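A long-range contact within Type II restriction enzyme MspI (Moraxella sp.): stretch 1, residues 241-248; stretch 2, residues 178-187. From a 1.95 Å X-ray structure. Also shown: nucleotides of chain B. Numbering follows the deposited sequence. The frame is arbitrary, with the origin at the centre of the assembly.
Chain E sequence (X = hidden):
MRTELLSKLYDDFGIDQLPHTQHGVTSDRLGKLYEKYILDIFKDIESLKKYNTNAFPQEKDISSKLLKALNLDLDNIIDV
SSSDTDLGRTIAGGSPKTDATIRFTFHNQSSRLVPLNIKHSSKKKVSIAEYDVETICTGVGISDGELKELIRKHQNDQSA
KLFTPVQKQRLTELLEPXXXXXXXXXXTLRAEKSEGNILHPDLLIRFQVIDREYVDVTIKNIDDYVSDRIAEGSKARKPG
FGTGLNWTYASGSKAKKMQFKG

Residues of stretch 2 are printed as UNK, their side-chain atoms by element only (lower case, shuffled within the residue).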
ATOM      1  N   PHE E 241      -4.894   0.742  18.465  1.00 24.55           N
ATOM      2  CA  PHE E 241      -4.124   1.280  19.579  1.00 23.70           C
ATOM      3  C   PHE E 241      -3.505   2.621  19.207  1.00 22.25           C
ATOM      4  O   PHE E 241      -2.370   2.930  19.577  1.00 22.13           O
ATOM      5  CB  PHE E 241      -3.054   0.266  19.995  1.00 25.64           C
ATOM      6  CG  PHE E 241      -3.630  -1.068  20.377  1.00 27.11           C
ATOM      7  CD1 PHE E 241      -4.354  -1.209  21.561  1.00 27.75           C
ATOM      8  CD2 PHE E 241      -3.536  -2.155  19.517  1.00 23.85           C
ATOM      9  CE1 PHE E 241      -4.981  -2.417  21.877  1.00 28.13           C
ATOM     10  CE2 PHE E 241      -4.157  -3.363  19.820  1.00 24.37           C
ATOM     11  CZ  PHE E 241      -4.885  -3.493  21.008  1.00 27.11           C
ATOM     12  N   GLY E 242      -4.271   3.412  18.463  1.00 24.63           N
ATOM     13  CA  GLY E 242      -3.815   4.729  18.058  1.00 26.25           C
ATOM     14  C   GLY E 242      -3.108   4.806  16.719  1.00 26.30           C
ATOM     15  O   GLY E 242      -2.879   5.905  16.209  1.00 23.31           O
ATOM     16  N   THR E 243      -2.764   3.654  16.141  1.00 25.24           N
ATOM     17  CA  THR E 243      -2.070   3.638  14.852  1.00 20.95           C
ATOM     18  C   THR E 243      -3.004   3.771  13.657  1.00 21.66           C
ATOM     19  O   THR E 243      -2.558   4.117  12.567  1.00 23.10           O
ATOM     20  CB  THR E 243      -1.275   2.336  14.624  1.00 20.11           C
ATOM     21  OG1 THR E 243      -2.176   1.224  14.667  1.00 16.90           O
ATOM     22  CG2 THR E 243      -0.188   2.169  15.660  1.00 17.98           C
ATOM     23  N   GLY E 244      -4.286   3.480  13.846  1.00 19.79           N
ATOM     24  CA  GLY E 244      -5.218   3.577  12.736  1.00 21.62           C
ATOM     25  C   GLY E 244      -5.166   2.360  11.818  1.00 19.90           C
ATOM     26  O   GLY E 244      -5.887   2.275  10.821  1.00 19.18           O
ATOM     27  N   LEU E 245      -4.285   1.425  12.143  1.00 17.44           N
ATOM     28  CA  LEU E 245      -4.165   0.196  11.371  1.00 18.57           C
ATOM     29  C   LEU E 245      -4.995  -0.839  12.118  1.00 18.05           C
ATOM     30  O   LEU E 245      -5.219  -0.703  13.324  1.00 18.57           O
ATOM     31  CB  LEU E 245      -2.705  -0.266  11.324  1.00 14.69           C
ATOM     32  CG  LEU E 245      -1.714   0.668  10.627  1.00 15.99           C
ATOM     33  CD1 LEU E 245      -0.313   0.079  10.732  1.00 18.59           C
ATOM     34  CD2 LEU E 245      -2.114   0.846   9.167  1.00 15.08           C
ATOM     35  N   ASN E 246      -5.458  -1.862  11.413  1.00 15.43           N
ATOM     36  CA  ASN E 246      -6.230  -2.914  12.056  1.00 18.83           C
ATOM     37  C   ASN E 246      -5.270  -4.050  12.367  1.00 19.12           C
ATOM     38  O   ASN E 246      -4.655  -4.612  11.458  1.00 19.44           O
ATOM     39  CB  ASN E 246      -7.343  -3.413  11.136  1.00 21.82           C
ATOM     40  CG  ASN E 246      -8.223  -2.287  10.630  1.00 27.64           C
ATOM     41  OD1 ASN E 246      -7.868  -1.577   9.690  1.00 31.69           O
ATOM     42  ND2 ASN E 246      -9.368  -2.108  11.266  1.00 26.33           N
ATOM     43  N   TRP E 247      -5.124  -4.365  13.654  1.00 15.18           N
ATOM     44  CA  TRP E 247      -4.235  -5.436  14.097  1.00 16.15           C
ATOM     45  C   TRP E 247      -4.952  -6.787  14.137  1.00 13.29           C
ATOM     46  O   TRP E 247      -5.996  -6.923  14.772  1.00 16.10           O
ATOM     47  CB  TRP E 247      -3.711  -5.144  15.512  1.00 15.03           C
ATOM     48  CG  TRP E 247      -2.799  -3.957  15.641  1.00 13.17           C
ATOM     49  CD1 TRP E 247      -2.812  -2.821  14.896  1.00 12.98           C
ATOM     50  CD2 TRP E 247      -1.782  -3.773  16.643  1.00 14.12           C
ATOM     51  NE1 TRP E 247      -1.869  -1.932  15.368  1.00 14.74           N
ATOM     52  CE2 TRP E 247      -1.223  -2.494  16.440  1.00 13.53           C
ATOM     53  CE3 TRP E 247      -1.298  -4.568  17.691  1.00 13.21           C
ATOM     54  CZ2 TRP E 247      -0.199  -1.986  17.247  1.00 13.00           C
ATOM     55  CZ3 TRP E 247      -0.275  -4.061  18.499  1.00 18.69           C
ATOM     56  CH2 TRP E 247       0.260  -2.780  18.267  1.00 14.43           C
ATOM     57  N   THR E 248      -4.395  -7.793  13.474  1.00 10.95           N
ATOM     58  CA  THR E 248      -5.006  -9.116  13.512  1.00 14.78           C
ATOM     59  C   THR E 248      -3.910 -10.168  13.335  1.00 15.81           C
ATOM     60  O   THR E 248      -2.737  -9.889  13.616  1.00 14.89           O
ATOM     61  CB  THR E 248      -6.132  -9.246  12.445  1.00 16.06           C
ATOM     62  OG1 THR E 248      -6.720 -10.550  12.523  1.00 16.42           O
ATOM     63  CG2 THR E 248      -5.592  -8.999  11.051  1.00 15.46           C
ATOM     64  N   UNK E 178       5.525   6.215  19.243  1.00 26.68           N
ATOM     65  CA  UNK E 178       5.973   5.515  18.038  1.00 24.79           C
ATOM     66  C   UNK E 178       4.947   5.430  16.915  1.00 24.79           C
ATOM     67  O   UNK E 178       5.237   4.860  15.866  1.00 23.08           O
ATOM     68  c   UNK E 178       8.155   3.710  21.740  1.00 28.07           C
ATOM     69  o   UNK E 178      10.467   3.443  22.280  1.00 32.82           O
ATOM     70  c   UNK E 178       9.816   3.713  20.000  1.00 27.26           C
ATOM     71  c   UNK E 178       9.477   3.629  21.342  1.00 28.68           C
ATOM     72  c   UNK E 178       7.157   3.876  20.775  1.00 28.39           C
ATOM     73  c   UNK E 178       8.816   3.875  19.047  1.00 24.82           C
ATOM     74  c   UNK E 178       6.398   4.084  18.374  1.00 25.47           C
ATOM     75  c   UNK E 178       7.478   3.955  19.417  1.00 26.21           C
ATOM     76  N   UNK E 179       3.759   5.981  17.134  1.00 23.66           N
ATOM     77  CA  UNK E 179       2.692   5.936  16.135  1.00 23.55           C
ATOM     78  C   UNK E 179       3.129   6.112  14.684  1.00 23.10           C
ATOM     79  O   UNK E 179       2.898   5.228  13.863  1.00 21.06           O
ATOM     80  n   UNK E 179      -0.768   8.519  17.790  1.00 38.16           N
ATOM     81  n   UNK E 179      -1.440  10.650  17.243  1.00 39.93           N
ATOM     82  n   UNK E 179       0.534  10.331  18.361  1.00 41.28           N
ATOM     83  c   UNK E 179      -0.553   9.832  17.789  1.00 38.42           C
ATOM     84  c   UNK E 179       0.127   7.548  18.411  1.00 34.61           C
ATOM     85  c   UNK E 179       0.594   6.453  17.470  1.00 30.07           C
ATOM     86  c   UNK E 179       1.615   6.967  16.474  1.00 26.33           C
ATOM     87  N   UNK E 180       3.753   7.243  14.369  1.00 22.98           N
ATOM     88  CA  UNK E 180       4.197   7.527  13.004  1.00 23.34           C
ATOM     89  C   UNK E 180       5.236   6.548  12.470  1.00 22.59           C
ATOM     90  O   UNK E 180       5.136   6.091  11.329  1.00 17.35           O
ATOM     91  o   UNK E 180       5.265  11.591  12.217  1.00 38.89           O
ATOM     92  c   UNK E 180       4.088  11.393  12.602  1.00 37.86           C
ATOM     93  c   UNK E 180       4.744   8.956  12.907  1.00 25.94           C
ATOM     94  o   UNK E 180       3.216  12.282  12.588  1.00 38.58           O
ATOM     95  c   UNK E 180       3.679  10.018  13.111  1.00 31.25           C
ATOM     96  N   UNK E 181       6.239   6.232  13.285  1.00 19.92           N
ATOM     97  CA  UNK E 181       7.264   5.288  12.868  1.00 21.73           C
ATOM     98  C   UNK E 181       6.633   3.918  12.635  1.00 18.59           C
ATOM     99  O   UNK E 181       6.962   3.235  11.669  1.00 18.36           O
ATOM    100  c   UNK E 181       8.362   5.183  13.929  1.00 21.57           C
ATOM    101  n   UNK E 181       9.616   6.679  16.230  1.00 28.78           N
ATOM    102  n   UNK E 181       9.445   7.173  18.473  1.00 30.48           N
ATOM    103  c   UNK E 181      10.168   6.767  17.437  1.00 31.36           C
ATOM    104  n   UNK E 181      11.448   6.462  17.603  1.00 29.10           N
ATOM    105  c   UNK E 181       9.428   6.260  13.809  1.00 24.81           C
ATOM    106  c   UNK E 181      10.337   6.263  15.029  1.00 26.95           C
ATOM    107  N   UNK E 182       5.721   3.526  13.521  1.00 17.48           N
ATOM    108  CA  UNK E 182       5.042   2.235  13.406  1.00 16.12           C
ATOM    109  C   UNK E 182       4.300   2.130  12.070  1.00 14.35           C
ATOM    110  O   UNK E 182       4.444   1.149  11.337  1.00 16.08           O
ATOM    111  c   UNK E 182       1.886  -1.062  14.200  1.00 18.85           C
ATOM    112  c   UNK E 182       2.501  -1.936  15.103  1.00 17.25           C
ATOM    113  c   UNK E 182       3.620  -1.519  15.801  1.00 19.53           C
ATOM    114  c   UNK E 182       4.044   2.062  14.556  1.00 15.85           C
ATOM    115  c   UNK E 182       2.398   0.226  14.010  1.00 18.45           C
ATOM    116  c   UNK E 182       3.520   0.654  14.714  1.00 17.74           C
ATOM    117  c   UNK E 182       4.126  -0.229  15.603  1.00 18.53           C
ATOM    118  N   UNK E 183       3.506   3.145  11.749  1.00 15.28           N
ATOM    119  CA  UNK E 183       2.744   3.132  10.506  1.00 17.42           C
ATOM    120  C   UNK E 183       3.644   3.158   9.278  1.00 16.54           C
ATOM    121  O   UNK E 183       3.493   2.345   8.368  1.00 15.77           O
ATOM    122  c   UNK E 183       0.098   5.607  11.837  1.00 16.84           C
ATOM    123  c   UNK E 183       1.784   4.328  10.420  1.00 18.17           C
ATOM    124  c   UNK E 183       1.010   4.266   9.111  1.00 15.64           C
ATOM    125  c   UNK E 183       0.808   4.299  11.596  1.00 16.13           C
ATOM    126  N   UNK E 184       4.577   4.100   9.252  1.00 16.08           N
ATOM    127  CA  UNK E 184       5.484   4.229   8.117  1.00 16.00           C
ATOM    128  C   UNK E 184       6.291   2.950   7.901  1.00 17.47           C
ATOM    129  O   UNK E 184       6.458   2.498   6.767  1.00 16.87           O
ATOM    130  c   UNK E 184       8.104   7.048   7.419  1.00 23.53           C
ATOM    131  c   UNK E 184       7.267   5.798   7.129  1.00 20.86           C
ATOM    132  n   UNK E 184       5.982  10.026   7.022  1.00 28.89           N
ATOM    133  n   UNK E 184       7.278   8.229   7.655  1.00 23.97           N
ATOM    134  c   UNK E 184       6.422   5.427   8.332  1.00 18.75           C
ATOM    135  n   UNK E 184       6.892   8.649   5.425  1.00 30.37           N
ATOM    136  c   UNK E 184       6.717   8.965   6.702  1.00 26.49           C
ATOM    137  N   UNK E 185       6.776   2.345   8.982  1.00 16.08           N
ATOM    138  CA  UNK E 185       7.559   1.126   8.838  1.00 18.50           C
ATOM    139  C   UNK E 185       6.707  -0.048   8.350  1.00 16.49           C
ATOM    140  O   UNK E 185       7.151  -0.843   7.525  1.00 15.75           O
ATOM    141  c   UNK E 185      10.399  -0.495   9.614  1.00 22.87           C
ATOM    142  c   UNK E 185       8.687  -1.815  10.187  1.00 20.38           C
ATOM    143  n   UNK E 185      10.828  -1.797   9.525  1.00 19.22           N
ATOM    144  c   UNK E 185       8.238   0.751  10.156  1.00 22.21           C
ATOM    145  c   UNK E 185       9.796  -2.628   9.871  1.00 22.18           C
ATOM    146  c   UNK E 185       8.556  -4.598  10.315  1.00 22.40           C
ATOM    147  c   UNK E 185       9.095  -0.456  10.015  1.00 23.33           C
ATOM    148  c   UNK E 185       7.488  -2.425  10.578  1.00 23.07           C
ATOM    149  c   UNK E 185       9.743  -4.027   9.931  1.00 24.18           C
ATOM    150  c   UNK E 185       7.434  -3.812  10.638  1.00 22.47           C
ATOM    151  N   UNK E 186       5.483  -0.157   8.856  1.00 18.05           N
ATOM    152  CA  UNK E 186       4.599  -1.242   8.445  1.00 14.84           C
ATOM    153  C   UNK E 186       4.309  -1.243   6.944  1.00 17.49           C
ATOM    154  O   UNK E 186       4.279  -2.305   6.322  1.00 15.99           O
ATOM    155  c   UNK E 186       3.269  -1.176   9.199  1.00 20.94           C
ATOM    156  s   UNK E 186       3.316  -1.917  10.839  1.00 23.77           S
ATOM    157  N   UNK E 187       4.091  -0.063   6.368  1.00 14.01           N
ATOM    158  CA  UNK E 187       3.787   0.033   4.939  1.00 15.59           C
ATOM    159  C   UNK E 187       4.982   0.278   4.021  1.00 16.54           C
ATOM    160  O   UNK E 187       4.854   0.128   2.810  1.00 17.77           O
ATOM    161  c   UNK E 187       1.431   0.779   5.395  1.00 21.37           C
ATOM    162  c   UNK E 187       2.710   1.120   4.651  1.00 18.49           C
ATOM    163  c   UNK E 187       3.204   2.508   5.067  1.00 15.56           C
TER
ATOM    164  P    DC B   4     -11.210 -14.484  17.876  1.00 29.71           P
ATOM    165  OP1  DC B   4     -11.904 -15.337  18.876  1.00 32.12           O
ATOM    166  OP2  DC B   4      -9.758 -14.234  18.013  1.00 26.30           O
ATOM    167  O5'  DC B   4     -11.496 -15.081  16.427  1.00 28.91           O
ATOM    168  C5'  DC B   4     -12.837 -15.357  16.023  1.00 29.66           C
ATOM    169  C4'  DC B   4     -12.870 -15.962  14.640  1.00 26.07           C
ATOM    170  O4'  DC B   4     -12.542 -14.957  13.653  1.00 25.52           O
ATOM    171  C3'  DC B   4     -11.916 -17.135  14.393  1.00 27.58           C
ATOM    172  O3'  DC B   4     -12.572 -18.131  13.595  1.00 28.92           O
ATOM    173  C2'  DC B   4     -10.800 -16.494  13.588  1.00 21.33           C
ATOM    174  C1'  DC B   4     -11.583 -15.500  12.762  1.00 23.50           C
ATOM    175  N1   DC B   4     -10.792 -14.396  12.192  1.00 20.32           N
ATOM    176  C2   DC B   4     -10.912 -14.127  10.825  1.00 23.04           C
ATOM    177  O2   DC B   4     -11.720 -14.792  10.155  1.00 17.53           O
ATOM    178  N3   DC B   4     -10.150 -13.154  10.269  1.00 21.06           N
ATOM    179  C4   DC B   4      -9.300 -12.458  11.028  1.00 19.64           C
ATOM    180  N4   DC B   4      -8.550 -11.520  10.438  1.00 16.79           N
ATOM    181  C5   DC B   4      -9.176 -12.697  12.430  1.00 21.06           C
ATOM    182  C6   DC B   4      -9.938 -13.665  12.966  1.00 20.65           C
HETATM  183  O   HOH W   1      -3.239   8.467  16.887  1.00 31.87           O

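At position 178 the side chain is one carbon followed by a six-carbon ring bearing one oxygen, which leads away from stretch 1 and touches nothing there; a phenol on a methylene is tyrosine, Y178.

Position 179 has three carbons, a nitrogen, and a carbon carrying two more nitrogens, and the end of the chain faces G242 O across a water. This unbranched chain ending in a guanidinium is arginine, R179. Its NE lies 3.7 Å from G242 O, with the carbonyl at the edge of the guanidinium, near its plane. Water 1 bridges the pair, accepting from R179 NE at 2.6 Å and donating to G242 O at 2.7 Å.

At position 180 there are three carbons, the third carrying two oxygens. The CA-to-CB bond points away from stretch 1 and the residue is exposed; a carboxylate on a two-methylene arm is glutamate, E180. Position 181 repeats the pattern of three carbons, a nitrogen and a carbon with two further nitrogens, but lies out of reach of stretch 1: R181.

Position 182 carries one carbon and then a ring of six carbons with no heteroatom. Its CB points toward stretch 1, and the ring lies against T243, L245 and W247, so it is phenylalanine that fills this site, F182. F182 CD2 approaches T243 CG2 at 3.6 Å and L245 CD1 at 4.3 Å, the leucine methyl lying at the ring edge, while F182 CZ comes within 3.4 Å of W247 CZ2. The phenyl ring and the six-membered ring of W247 are nearly parallel, at 9°, but slid apart with centroids separated by 5.3 Å, so they barely overlap.

Position 183 has four carbons, forked at the first with one arm two carbons long, and this longer arm reaches T243 O and L245. The fork identifies isoleucine, I183. I183 CD1 lies 3.1 Å from T243 O, and I183 CG1 lies 4.5 Å from L245 CD1.

Position 184 is a third chain of three carbons, a nitrogen and a carbon bearing two nitrogens, out of reach of stretch 1: R184. At position 185 one carbon leads to fused five- and six-membered rings holding eight carbons and one nitrogen, out of reach of stretch 1; this is the indole of tryptophan, W185.

Position 186 has one carbon and one sulfur. Its CA-to-CB bond points toward stretch 1, and the carbon packs on L245 CD1; the residue is cysteine, C186, with CB 4.1 Å from L245 CD1. Position 187 has one carbon carrying two others, with nothing on stretch 1 within 4.5 Å: a valine, V187.

The contact is therefore mainly apolar. Positions 179, 182, 183 and 186 recur at the spacing of helical turns and present one side of the helix to stretch 1, where L245 CD1 reaches F182, I183 and C186. Stretch 1 is braced internally: T243 OG1 accepts hydrogen bonds from L245 N (3.3 Å) and W247 NE1 (3.2 Å), linking the three residues that pack on F182. No direct hydrogen bond joins the stretches; the polar link is water 1, between R179 and G242. Beyond the helix contact, T248 OG1 accepts a hydrogen bond from N4 of DC4 at 2.9 Å.

Stretch 2 178-187: YRERFIRWCV
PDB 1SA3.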